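Local atomic coordinates of putative glycosidase ph117-related (PDB entry 5A7V), a protein that probably cleaves or phosphorolyses mannosides as a member of glycoside hydrolase family GH130, and holds mannose units in its central pocket. Residues Y228-V234 and L270-G274; V89-E95 and S107-T113; G101-R105 and G340-D344. One frame throughout, in Å; residues are numbered along the deposited sequence. Where two conformers were deposited one is given.

Interaction 1. Residues Y228-V234 and L270-G274. With MAN (alpha-D-mannopyranose), chain E.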
loop_
_atom_site.group_PDB
_atom_site.type_symbol
_atom_site.label_atom_id
_atom_site.label_comp_id
_atom_site.label_asym_id
_atom_site.label_seq_id
_atom_site.Cartn_x
_atom_site.Cartn_y
_atom_site.Cartn_z
ATOM N N TYR A 228 -6.774 -1.114 -9.643
ATOM C CA TYR A 228 -5.714 -0.156 -10.097
ATOM C C TYR A 228 -4.393 -0.754 -9.666
ATOM O O TYR A 228 -4.284 -1.279 -8.561
ATOM C CB TYR A 228 -5.919 1.232 -9.445
ATOM C CG TYR A 228 -7.265 1.875 -9.741
ATOM C CD1 TYR A 228 -7.451 2.676 -10.840
ATOM C CD2 TYR A 228 -8.348 1.676 -8.917
ATOM C CE1 TYR A 228 -8.677 3.229 -11.149
ATOM C CE2 TYR A 228 -9.577 2.245 -9.195
ATOM C CZ TYR A 228 -9.742 3.036 -10.311
ATOM O OH TYR A 228 -10.988 3.552 -10.581
ATOM N N TRP A 229 -3.360 -0.623 -10.503
ATOM C CA TRP A 229 -2.081 -1.153 -10.115
ATOM C C TRP A 229 -0.948 -0.383 -10.775
ATOM O O TRP A 229 -1.155 0.250 -11.807
ATOM C CB TRP A 229 -2.032 -2.683 -10.435
ATOM C CG TRP A 229 -2.085 -2.967 -11.886
ATOM C CD1 TRP A 229 -3.217 -3.114 -12.653
ATOM C CD2 TRP A 229 -0.979 -3.154 -12.761
ATOM N NE1 TRP A 229 -2.886 -3.345 -13.958
ATOM C CE2 TRP A 229 -1.514 -3.346 -14.076
ATOM C CE3 TRP A 229 0.417 -3.071 -12.601
ATOM C CZ2 TRP A 229 -0.707 -3.553 -15.187
ATOM C CZ3 TRP A 229 1.212 -3.252 -13.724
ATOM C CH2 TRP A 229 0.645 -3.470 -15.010
ATOM N N GLY A 230 0.241 -0.494 -10.204
ATOM C CA GLY A 230 1.453 0.027 -10.807
ATOM C C GLY A 230 2.253 0.944 -9.923
ATOM O O GLY A 230 1.754 1.470 -8.946
ATOM N N GLU A 231 3.500 1.070 -10.337
ATOM C CA GLU A 231 4.503 1.925 -9.667
ATOM C C GLU A 231 4.849 3.205 -10.474
ATOM O O GLU A 231 4.781 4.338 -9.949
ATOM C CB GLU A 231 5.754 1.085 -9.385
ATOM C CG GLU A 231 6.910 1.807 -8.736
ATOM C CD GLU A 231 8.194 1.016 -8.675
ATOM O OE1 GLU A 231 8.407 0.038 -9.422
ATOM O OE2 GLU A 231 9.048 1.389 -7.835
ATOM N N GLU A 232 5.287 3.013 -11.715
ATOM C CA GLU A 232 5.728 4.136 -12.558
ATOM C C GLU A 232 4.581 4.922 -13.218
ATOM O O GLU A 232 4.761 6.041 -13.670
ATOM C CB GLU A 232 6.672 3.640 -13.654
ATOM C CG GLU A 232 7.960 3.014 -13.136
ATOM C CD GLU A 232 8.830 2.333 -14.202
ATOM O OE1 GLU A 232 8.557 2.451 -15.395
ATOM O OE2 GLU A 232 9.797 1.676 -13.831
ATOM N N HIS A 233 3.436 4.269 -13.364
ATOM C CA HIS A 233 2.176 4.835 -13.889
ATOM C C HIS A 233 1.045 4.087 -13.191
ATOM O O HIS A 233 1.294 2.976 -12.644
ATOM C CB HIS A 233 2.014 4.620 -15.402
ATOM C CG HIS A 233 3.175 5.082 -16.192
ATOM N ND1 HIS A 233 3.301 6.370 -16.675
ATOM C CD2 HIS A 233 4.300 4.416 -16.541
ATOM C CE1 HIS A 233 4.474 6.473 -17.284
ATOM N NE2 HIS A 233 5.097 5.305 -17.203
ATOM N N VAL A 234 -0.139 4.688 -13.200
ATOM C CA VAL A 234 -1.344 3.959 -12.765
ATOM C C VAL A 234 -1.980 3.263 -13.969
ATOM O O VAL A 234 -2.355 3.914 -14.947
ATOM C CB VAL A 234 -2.363 4.879 -12.053
ATOM C CG1 VAL A 234 -3.625 4.128 -11.694
ATOM C CG2 VAL A 234 -1.694 5.520 -10.836
ATOM N N LEU A 270 7.164 8.948 -9.740
ATOM C CA LEU A 270 6.305 7.724 -9.651
ATOM C C LEU A 270 4.933 8.178 -9.195
ATOM O O LEU A 270 4.783 9.172 -8.447
ATOM C CB LEU A 270 6.840 6.745 -8.613
ATOM C CG LEU A 270 8.219 6.187 -8.808
ATOM C CD1 LEU A 270 8.617 5.358 -7.575
ATOM C CD2 LEU A 270 8.363 5.375 -10.069
ATOM N N THR A 271 3.935 7.395 -9.636
ATOM C CA THR A 271 2.534 7.447 -9.140
ATOM C C THR A 271 2.152 6.000 -8.795
ATOM O O THR A 271 1.704 5.244 -9.677
ATOM C CB THR A 271 1.531 8.029 -10.199
ATOM O OG1 THR A 271 1.703 7.315 -11.428
ATOM C CG2 THR A 271 1.787 9.512 -10.467
ATOM N N GLU A 272 2.363 5.620 -7.558
ATOM C CA GLU A 272 2.359 4.209 -7.173
ATOM C C GLU A 272 1.164 3.940 -6.273
ATOM O O GLU A 272 0.943 4.556 -5.245
ATOM C CB GLU A 272 3.641 3.870 -6.417
ATOM C CG GLU A 272 3.671 2.411 -5.918
ATOM C CD GLU A 272 5.023 1.908 -5.507
ATOM O OE1 GLU A 272 5.939 2.776 -5.268
ATOM O OE2 GLU A 272 5.219 0.678 -5.468
ATOM N N CYS A 273 0.332 2.990 -6.710
ATOM C CA CYS A 273 -0.938 2.674 -6.007
ATOM C C CYS A 273 -0.712 2.405 -4.536
ATOM O O CYS A 273 0.260 1.775 -4.169
ATOM C CB CYS A 273 -1.648 1.520 -6.723
ATOM S SG CYS A 273 -2.195 1.951 -8.401
ATOM N N GLY A 274 -1.639 2.867 -3.688
ATOM C CA GLY A 274 -1.544 2.692 -2.249
ATOM C C GLY A 274 -2.516 1.607 -1.711
ATOM O O GLY A 274 -2.473 0.463 -2.215
HETATM C C1 MAN E . 9.005 1.206 -4.100
HETATM C C2 MAN E . 7.817 0.761 -3.220
HETATM C C3 MAN E . 8.163 0.226 -1.816
HETATM C C4 MAN E . 9.242 1.092 -1.140
HETATM C C5 MAN E . 9.726 2.251 -2.030
HETATM C C6 MAN E . 10.921 3.012 -1.413
HETATM O O1 MAN E . 8.596 2.228 -5.161
HETATM O O2 MAN E . 7.150 -0.264 -3.970
HETATM O O3 MAN E . 8.657 -1.099 -1.843
HETATM O O4 MAN E . 8.681 1.534 0.079
HETATM O O5 MAN E . 10.124 1.663 -3.308
HETATM O O6 MAN E . 12.041 2.125 -1.293
#

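Interaction 2. Residues V89-E95 and S107-T113. With MAN (alpha-D-mannopyranose), chain D; BMA (beta-D-mannopyranose), chain C.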
loop_
_atom_site.group_PDB
_atom_site.type_symbol
_atom_site.label_atom_id
_atom_site.label_comp_id
_atom_site.label_asym_id
_atom_site.label_seq_id
_atom_site.Cartn_x
_atom_site.Cartn_y
_atom_site.Cartn_z
ATOM N N VAL A 89 -6.482 -5.852 12.037
ATOM C CA VAL A 89 -5.378 -6.760 11.809
ATOM C C VAL A 89 -4.430 -6.114 10.806
ATOM O O VAL A 89 -4.860 -5.675 9.729
ATOM C CB VAL A 89 -5.832 -8.144 11.341
ATOM C CG1 VAL A 89 -4.652 -9.078 11.100
ATOM C CG2 VAL A 89 -6.744 -8.737 12.399
ATOM N N VAL A 90 -3.149 -6.087 11.159
ATOM C CA VAL A 90 -2.114 -5.599 10.283
ATOM C C VAL A 90 -1.176 -6.751 9.921
ATOM O O VAL A 90 -0.733 -7.521 10.808
ATOM C CB VAL A 90 -1.334 -4.440 10.958
ATOM C CG1 VAL A 90 -0.005 -4.132 10.261
ATOM C CG2 VAL A 90 -2.200 -3.212 11.026
ATOM N N LEU A 91 -0.852 -6.860 8.632
ATOM C CA LEU A 91 0.228 -7.727 8.137
ATOM C C LEU A 91 1.357 -6.807 7.670
ATOM O O LEU A 91 1.190 -6.075 6.704
ATOM C CB LEU A 91 -0.216 -8.686 7.038
ATOM C CG LEU A 91 -0.833 -10.029 7.503
ATOM C CD1 LEU A 91 -2.165 -9.813 8.209
ATOM C CD2 LEU A 91 -0.903 -11.039 6.391
ATOM N N TYR A 92 2.453 -6.838 8.408
ATOM C CA TYR A 92 3.561 -5.895 8.178
ATOM C C TYR A 92 4.708 -6.563 7.431
ATOM O O TYR A 92 5.071 -7.720 7.694
ATOM C CB TYR A 92 4.058 -5.227 9.465
ATOM C CG TYR A 92 4.452 -6.160 10.619
ATOM C CD1 TYR A 92 3.499 -6.618 11.562
ATOM C CD2 TYR A 92 5.764 -6.594 10.793
ATOM C CE1 TYR A 92 3.872 -7.410 12.620
ATOM C CE2 TYR A 92 6.133 -7.374 11.872
ATOM C CZ TYR A 92 5.194 -7.761 12.796
ATOM O OH TYR A 92 5.546 -8.559 13.873
ATOM N N ARG A 93 5.312 -5.815 6.499
ATOM C CA ARG A 93 6.518 -6.281 5.822
ATOM C C ARG A 93 7.681 -6.263 6.823
ATOM O O ARG A 93 8.011 -5.201 7.324
ATOM C CB ARG A 93 6.828 -5.388 4.623
ATOM C CG ARG A 93 8.049 -5.824 3.846
ATOM C CD ARG A 93 8.401 -4.899 2.689
ATOM N NE ARG A 93 9.620 -5.275 2.046
ATOM C CZ ARG A 93 10.161 -4.641 1.000
ATOM N NH1 ARG A 93 9.490 -3.681 0.346
ATOM N NH2 ARG A 93 11.400 -4.941 0.620
ATOM N N ALA A 94 8.344 -7.381 7.012
ATOM C CA ALA A 94 9.452 -7.507 7.932
ATOM C C ALA A 94 10.655 -8.030 7.200
ATOM O O ALA A 94 10.577 -8.965 6.392
ATOM C CB ALA A 94 9.104 -8.465 9.044
ATOM N N GLU A 95 11.810 -7.386 7.445
ATOM C CA GLU A 95 13.078 -7.784 6.850
ATOM C C GLU A 95 14.079 -8.252 7.895
ATOM O O GLU A 95 14.168 -7.657 8.995
ATOM C CB GLU A 95 13.695 -6.639 6.027
ATOM C CG GLU A 95 12.943 -6.385 4.732
ATOM C CD GLU A 95 13.551 -5.238 3.929
ATOM O OE1 GLU A 95 14.136 -4.287 4.558
ATOM O OE2 GLU A 95 13.423 -5.287 2.670
ATOM N N SER A 107 11.979 -10.557 2.762
ATOM C CA SER A 107 10.760 -10.023 3.336
ATOM C C SER A 107 9.776 -11.168 3.656
ATOM O O SER A 107 9.535 -12.066 2.835
ATOM C CB SER A 107 10.097 -9.055 2.343
ATOM O OG SER A 107 10.891 -7.847 2.221
ATOM N N ARG A 108 9.206 -11.074 4.838
ATOM C CA ARG A 108 8.186 -11.998 5.339
ATOM C C ARG A 108 7.146 -11.141 6.057
ATOM O O ARG A 108 7.467 -10.068 6.574
ATOM C CB ARG A 108 8.812 -13.013 6.304
ATOM C CG ARG A 108 9.923 -13.843 5.675
ATOM C CD ARG A 108 10.569 -14.832 6.641
ATOM N NE ARG A 108 11.661 -15.588 6.046
ATOM C CZ ARG A 108 12.968 -15.254 6.065
ATOM N NH1 ARG A 108 13.337 -14.052 6.531
ATOM N NH2 ARG A 108 13.875 -16.055 5.561
ATOM N N LEU A 109 5.886 -11.609 6.122
ATOM C CA LEU A 109 4.835 -10.807 6.712
ATOM C C LEU A 109 4.533 -11.188 8.152
ATOM O O LEU A 109 4.199 -12.351 8.448
ATOM C CB LEU A 109 3.558 -10.891 5.878
ATOM C CG LEU A 109 3.729 -10.563 4.396
ATOM C CD1 LEU A 109 2.334 -10.549 3.728
ATOM C CD2 LEU A 109 4.506 -9.277 4.112
ATOM N N GLY A 110 4.615 -10.214 9.043
ATOM C CA GLY A 110 4.194 -10.349 10.424
ATOM C C GLY A 110 2.690 -10.135 10.560
ATOM O O GLY A 110 2.063 -9.587 9.656
ATOM N N TYR A 111 2.151 -10.544 11.707
ATOM C CA TYR A 111 0.710 -10.483 11.994
ATOM C C TYR A 111 0.502 -9.801 13.346
ATOM O O TYR A 111 1.127 -10.194 14.353
ATOM C CB TYR A 111 0.176 -11.922 12.007
ATOM C CG TYR A 111 -1.281 -12.076 12.313
ATOM C CD1 TYR A 111 -1.787 -12.017 13.610
ATOM C CD2 TYR A 111 -2.180 -12.321 11.280
ATOM C CE1 TYR A 111 -3.159 -12.198 13.826
ATOM C CE2 TYR A 111 -3.523 -12.505 11.511
ATOM C CZ TYR A 111 -4.013 -12.417 12.770
ATOM O OH TYR A 111 -5.359 -12.582 12.980
ATOM N N ALA A 112 -0.363 -8.814 13.395
ATOM C CA ALA A 112 -0.630 -8.092 14.639
ATOM C C ALA A 112 -2.113 -7.696 14.697
ATOM O O ALA A 112 -2.697 -7.340 13.682
ATOM C CB ALA A 112 0.268 -6.852 14.680
ATOM N N THR A 113 -2.673 -7.701 15.903
ATOM C CA THR A 113 -4.070 -7.377 16.096
ATOM C C THR A 113 -4.233 -6.266 17.119
ATOM O O THR A 113 -3.443 -6.148 18.076
ATOM C CB THR A 113 -4.896 -8.608 16.542
ATOM O OG1 THR A 113 -4.568 -8.967 17.881
ATOM C CG2 THR A 113 -4.599 -9.775 15.670
HETATM C C1 MAN D . 12.765 -1.958 -4.827
HETATM C C2 MAN D . 11.938 -1.480 -3.710
HETATM C C3 MAN D . 12.203 -2.473 -2.601
HETATM C C4 MAN D . 11.989 -3.930 -2.992
HETATM C C5 MAN D . 12.654 -4.252 -4.318
HETATM C C6 MAN D . 12.084 -5.492 -4.973
HETATM O O1 MAN D . 14.127 -1.784 -4.725
HETATM O O2 MAN D . 10.543 -1.534 -3.981
HETATM O O3 MAN D . 11.391 -2.244 -1.441
HETATM O O4 MAN D . 12.548 -4.792 -1.984
HETATM O O5 MAN D . 12.472 -3.219 -5.266
HETATM O O6 MAN D . 10.676 -5.397 -5.219
HETATM C C1 BMA C . 12.769 -1.808 -4.729
HETATM C C2 BMA C . 12.066 -1.549 -3.393
HETATM C C3 BMA C . 12.382 -2.684 -2.445
HETATM C C4 BMA C . 12.035 -4.013 -3.086
HETATM C C5 BMA C . 12.577 -4.113 -4.517
HETATM C C6 BMA C . 12.106 -5.361 -5.240
HETATM O O1 BMA C . 12.618 -0.799 -5.715
HETATM O O2 BMA C . 10.644 -1.508 -3.572
HETATM O O3 BMA C . 11.713 -2.543 -1.135
HETATM O O4 BMA C . 12.609 -5.043 -2.265
HETATM O O5 BMA C . 12.216 -2.979 -5.338
HETATM O O6 BMA C . 10.680 -5.450 -5.326
#

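Interaction 3. Residues G101-R105 and G340-D344. With MAN (alpha-D-mannopyranose), chain D; BMA (beta-D-mannopyranose), chain C; SO4 (sulfate ion), chain G.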
loop_
_atom_site.group_PDB
_atom_site.type_symbol
_atom_site.label_atom_id
_atom_site.label_comp_id
_atom_site.label_asym_id
_atom_site.label_seq_id
_atom_site.Cartn_x
_atom_site.Cartn_y
_atom_site.Cartn_z
ATOM N N GLY A 101 21.792 -3.816 1.312
ATOM C CA GLY A 101 21.068 -2.821 0.516
ATOM C C GLY A 101 19.570 -3.023 0.408
ATOM O O GLY A 101 18.977 -4.054 0.799
ATOM N N ILE A 102 18.923 -2.024 -0.153
ATOM C CA ILE A 102 17.482 -2.047 -0.378
ATOM C C ILE A 102 17.153 -3.168 -1.350
ATOM O O ILE A 102 17.767 -3.327 -2.396
ATOM C CB ILE A 102 16.950 -0.688 -0.891
ATOM C CG1 ILE A 102 16.895 0.314 0.288
ATOM C CG2 ILE A 102 15.550 -0.807 -1.502
ATOM C CD1 ILE A 102 16.574 1.714 -0.142
ATOM N N GLY A 103 16.197 -4.029 -0.939
ATOM C CA GLY A 103 15.841 -5.193 -1.721
ATOM C C GLY A 103 16.770 -6.385 -1.622
ATOM O O GLY A 103 16.594 -7.391 -2.335
ATOM N N HIS A 104 17.772 -6.308 -0.737
ATOM C CA HIS A 104 18.752 -7.378 -0.573
ATOM C C HIS A 104 18.531 -8.226 0.654
ATOM O O HIS A 104 19.374 -9.081 0.959
ATOM C CB HIS A 104 20.181 -6.796 -0.556
ATOM C CG HIS A 104 20.596 -6.228 -1.868
ATOM N ND1 HIS A 104 21.885 -5.966 -2.186
ATOM C CD2 HIS A 104 19.876 -5.948 -2.982
ATOM C CE1 HIS A 104 21.960 -5.514 -3.425
ATOM N NE2 HIS A 104 20.747 -5.433 -3.900
ATOM N N ARG A 105 17.413 -8.025 1.351
ATOM C CA ARG A 105 17.060 -8.873 2.494
ATOM C C ARG A 105 15.981 -9.871 2.052
ATOM O O ARG A 105 15.643 -9.951 0.862
ATOM C CB ARG A 105 16.539 -7.994 3.658
ATOM C CG ARG A 105 17.480 -6.879 4.104
ATOM C CD ARG A 105 17.291 -5.571 3.342
ATOM N NE ARG A 105 18.136 -4.543 3.941
ATOM C CZ ARG A 105 17.855 -3.875 5.034
ATOM N NH1 ARG A 105 16.671 -3.956 5.639
ATOM N NH2 ARG A 105 18.793 -3.059 5.564
ATOM N N GLY A 340 15.319 6.898 7.087
ATOM C CA GLY A 340 15.362 5.511 7.576
ATOM C C GLY A 340 16.162 4.710 6.589
ATOM O O GLY A 340 17.059 5.225 5.903
ATOM N N GLN A 341 15.774 3.451 6.412
ATOM C CA GLN A 341 16.395 2.619 5.410
ATOM C C GLN A 341 16.339 3.307 4.055
ATOM O O GLN A 341 17.292 3.193 3.271
ATOM C CB GLN A 341 15.673 1.243 5.350
ATOM C CG GLN A 341 16.258 0.388 4.236
ATOM C CD GLN A 341 15.722 -1.014 4.032
ATOM O OE1 GLN A 341 16.384 -1.757 3.305
ATOM N NE2 GLN A 341 14.568 -1.354 4.550
ATOM N N TYR A 342 15.181 3.902 3.749
ATOM C CA TYR A 342 15.042 4.768 2.587
ATOM C C TYR A 342 15.360 6.199 3.054
ATOM O O TYR A 342 14.569 6.838 3.746
ATOM C CB TYR A 342 13.637 4.661 1.962
ATOM C CG TYR A 342 13.485 5.459 0.683
ATOM C CD1 TYR A 342 13.950 4.959 -0.553
ATOM C CD2 TYR A 342 12.914 6.737 0.719
ATOM C CE1 TYR A 342 13.868 5.711 -1.710
ATOM C CE2 TYR A 342 12.824 7.507 -0.445
ATOM C CZ TYR A 342 13.309 7.006 -1.654
ATOM O OH TYR A 342 13.247 7.727 -2.823
ATOM N N VAL A 343 16.571 6.648 2.734
ATOM C CA VAL A 343 17.132 7.834 3.386
ATOM C C VAL A 343 16.396 9.116 3.069
ATOM O O VAL A 343 16.363 10.054 3.878
ATOM C CB VAL A 343 18.671 7.923 3.179
ATOM C CG1 VAL A 343 18.986 8.178 1.739
ATOM C CG2 VAL A 343 19.299 8.967 4.095
ATOM N N ASP A 344 15.763 9.160 1.901
ATOM C CA ASP A 344 15.055 10.365 1.481
ATOM C C ASP A 344 13.636 10.505 2.069
ATOM O O ASP A 344 12.995 11.527 1.839
ATOM C CB ASP A 344 15.021 10.441 -0.047
ATOM C CG ASP A 344 16.443 10.515 -0.661
ATOM O OD1 ASP A 344 17.203 11.429 -0.287
ATOM O OD2 ASP A 344 16.814 9.656 -1.526
HETATM C C1 MAN D . 12.765 -1.958 -4.827
HETATM C C2 MAN D . 11.938 -1.480 -3.710
HETATM C C3 MAN D . 12.203 -2.473 -2.601
HETATM C C4 MAN D . 11.989 -3.930 -2.992
HETATM C C5 MAN D . 12.654 -4.252 -4.318
HETATM C C6 MAN D . 12.084 -5.492 -4.973
HETATM O O1 MAN D . 14.127 -1.784 -4.725
HETATM O O2 MAN D . 10.543 -1.534 -3.981
HETATM O O3 MAN D . 11.391 -2.244 -1.441
HETATM O O4 MAN D . 12.548 -4.792 -1.984
HETATM O O5 MAN D . 12.472 -3.219 -5.266
HETATM O O6 MAN D . 10.676 -5.397 -5.219
HETATM C C1 BMA C . 12.769 -1.808 -4.729
HETATM C C2 BMA C . 12.066 -1.549 -3.393
HETATM C C3 BMA C . 12.382 -2.684 -2.445
HETATM C C4 BMA C . 12.035 -4.013 -3.086
HETATM C C5 BMA C . 12.577 -4.113 -4.517
HETATM C C6 BMA C . 12.106 -5.361 -5.240
HETATM O O1 BMA C . 12.618 -0.799 -5.715
HETATM O O2 BMA C . 10.644 -1.508 -3.572
HETATM O O3 BMA C . 11.713 -2.543 -1.135
HETATM O O4 BMA C . 12.609 -5.043 -2.265
HETATM O O5 BMA C . 12.216 -2.979 -5.338
HETATM O O6 BMA C . 10.680 -5.450 -5.326
HETATM S S SO4 G . 24.321 -7.317 -0.132
HETATM O O1 SO4 G . 23.279 -8.309 -0.594
HETATM O O2 SO4 G . 25.537 -7.587 -0.933
HETATM O O3 SO4 G . 24.460 -7.547 1.323
HETATM O O4 SO4 G . 23.926 -5.841 -0.221
HETATM O O HOH W 1 14.808 -3.207 1.541
#

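Interaction 1. Residues Y228-V234 and L270-G274
Glu231 and Glu272 meet over a single sugar oxygen, O1 of the alpha-mannose in chain E, which lies 2.8 Å from Glu231 OE2 and 2.7 Å from Glu272 OE1, so both carboxylates are within bonding distance of it. This shared grip sits in the pocket of a five-bladed beta-propeller, the GH130 fold. The turn leaving strand 225-229 packs on the start of strand 270-280, in the neighbouring blade. The two glutamate chains lie side by side and point the same way, both extended with CG anti to the backbone N (chi1 178° in Glu231), their carboxylate planes 40° apart. Glu272 OE2 takes a further bond from O2 of the mannose, at 2.6 Å, and also from Ser204, so this carboxylate spans two adjacent hydroxyls. Asp146, Asp367, Tyr306 and Asn78 bind the same sugar.

Behind the pocket the backbones are stitched together. Cys273 N donates to Gly230 O at 3.1 Å, meeting it nearly along the C=O axis, and the CA of Glu272 reaches the same oxygen with a C-H contact. The bond from Thr271 N to Glu231 O is weak. Leu270 crosses Glu232 obliquely, its CD2 resting against the CA of Glu232 at 3.8 Å. Farther along, Cys273 SG packs 3.9 Å from CB of Tyr228, whose ring turns away toward Pro318. Thr271 OG1 is buried without a polar partner, its neighbour being the CA of His233 at 3.5 Å.

Interaction 2. Residues V89-E95 and S107-T113
CA of Gly110 sits over the centre of one face of the Tyr92 ring, 3.6 Å from the ring centroid and only 12° off the normal, a CH-pi contact, while CB of Ala112 touches the ring edge. The phenol is laid over the partner strand because its CG sits between the backbone N and the carbonyl carbon (chi1 53°); its hydroxyl ends on Glu72 and Arg122. Tyr111 has CG1 of Val89 over one face, 4.0 Å from the centroid, and also makes a cation-pi contact with Lys180. The third flat group, the guanidinium of Arg93, is met round its edge. NE donates to Ser107 OG at 2.9 Å, the hydroxyl tilted 25° from the plane, and the two terminal nitrogens face sugar.

These residues belong to a regular antiparallel beta hairpin, strands 87-95 and 107-114, in a four-stranded sheet that forms one propeller blade. Paired backbone bonds run from Val90 with Ala112 through Tyr92 with Gly110 to Ala94 with Arg108. Leu91, Leu109 and Ser107, on the face that carries Arg93, touch strand 143-151; Tyr92 and Ala94, on the reverse, touch Trp71.

The fully extended Arg93 chain carries its head to a sugar site modelled as either anomer of mannose. Its NH1 reaches O3 of the beta form at 2.9 Å, and NH2 reaches O4 of the alpha form in chain D at 2.8 Å. Asp146 forms a salt bridge with NH1. Glu95 OE2 lies 2.9 Å from Arg93 NH2 in another salt bridge, though the hydrogen bond within it is weak, while OE1 of Glu95 turns to Arg105.

Interaction 3. Residues G101-R105 and G340-D344
Gln341 OE1 sits over the face of the Arg105 guanidinium, 3.1 Å from CZ, with the amide and guanidinium planes 30° apart. Because the oxygen lies above the plane, the N-H groups of NE and NH1 point past it without bonding. They are engaged elsewhere, NH1 in salt bridges to Glu95 and Asp75. Gln341 reaches across fully extended, and its NE2 binds Asp367 O and Glu95.

Apolar contact falls to Ile102, whose CD1 meets the edge of the Tyr342 ring at 4.2 Å from CD1. Tyr342 lines the alpha-mannose pocket, and its OH bonds to Asn304. The other branch of Ile102, CG2, faces the sugar site beside Arg93, 3.8 Å from C3 of the beta-mannose.

One water bridges the segments, accepting from Gly103 N at 3.0 Å and lying 2.8 Å from Gln341 OE1.

A sulfate, probably from the crystallisation liquor, accepts from His104 ND1 through O4 at 2.8 Å.

Residues Gly101 to His104 form a type II beta turn in the loop between strands 87-95 and 107-114. Residues 340-344 follow helix 335-338 and lead to strand 347-355, so the contact joins two propeller loops at the pocket, with strand 75-84 touching Gln341.

Overall arrangement
Interactions 1 and 2 are both buried, their centres about 22 Å apart; interaction 2 pairs two strands, interaction 1 sets a turn against a strand, and interaction 3 joins two loops at the surface. Interaction 2 is a hairpin within one blade, held by regular backbone bonds; interaction 1 links neighbouring blades with fewer such bonds, and interaction 3 relies on an amide oxygen over a guanidinium face, a water and a little apolar packing. The 101-105 loop connects the strands of interaction 2, and Glu95 ties interactions 2 and 3 by a salt bridge to Arg105. Both touch the same sugar site, while interaction 1 grips a second mannose, whose pocket also includes Arg93 and Tyr342.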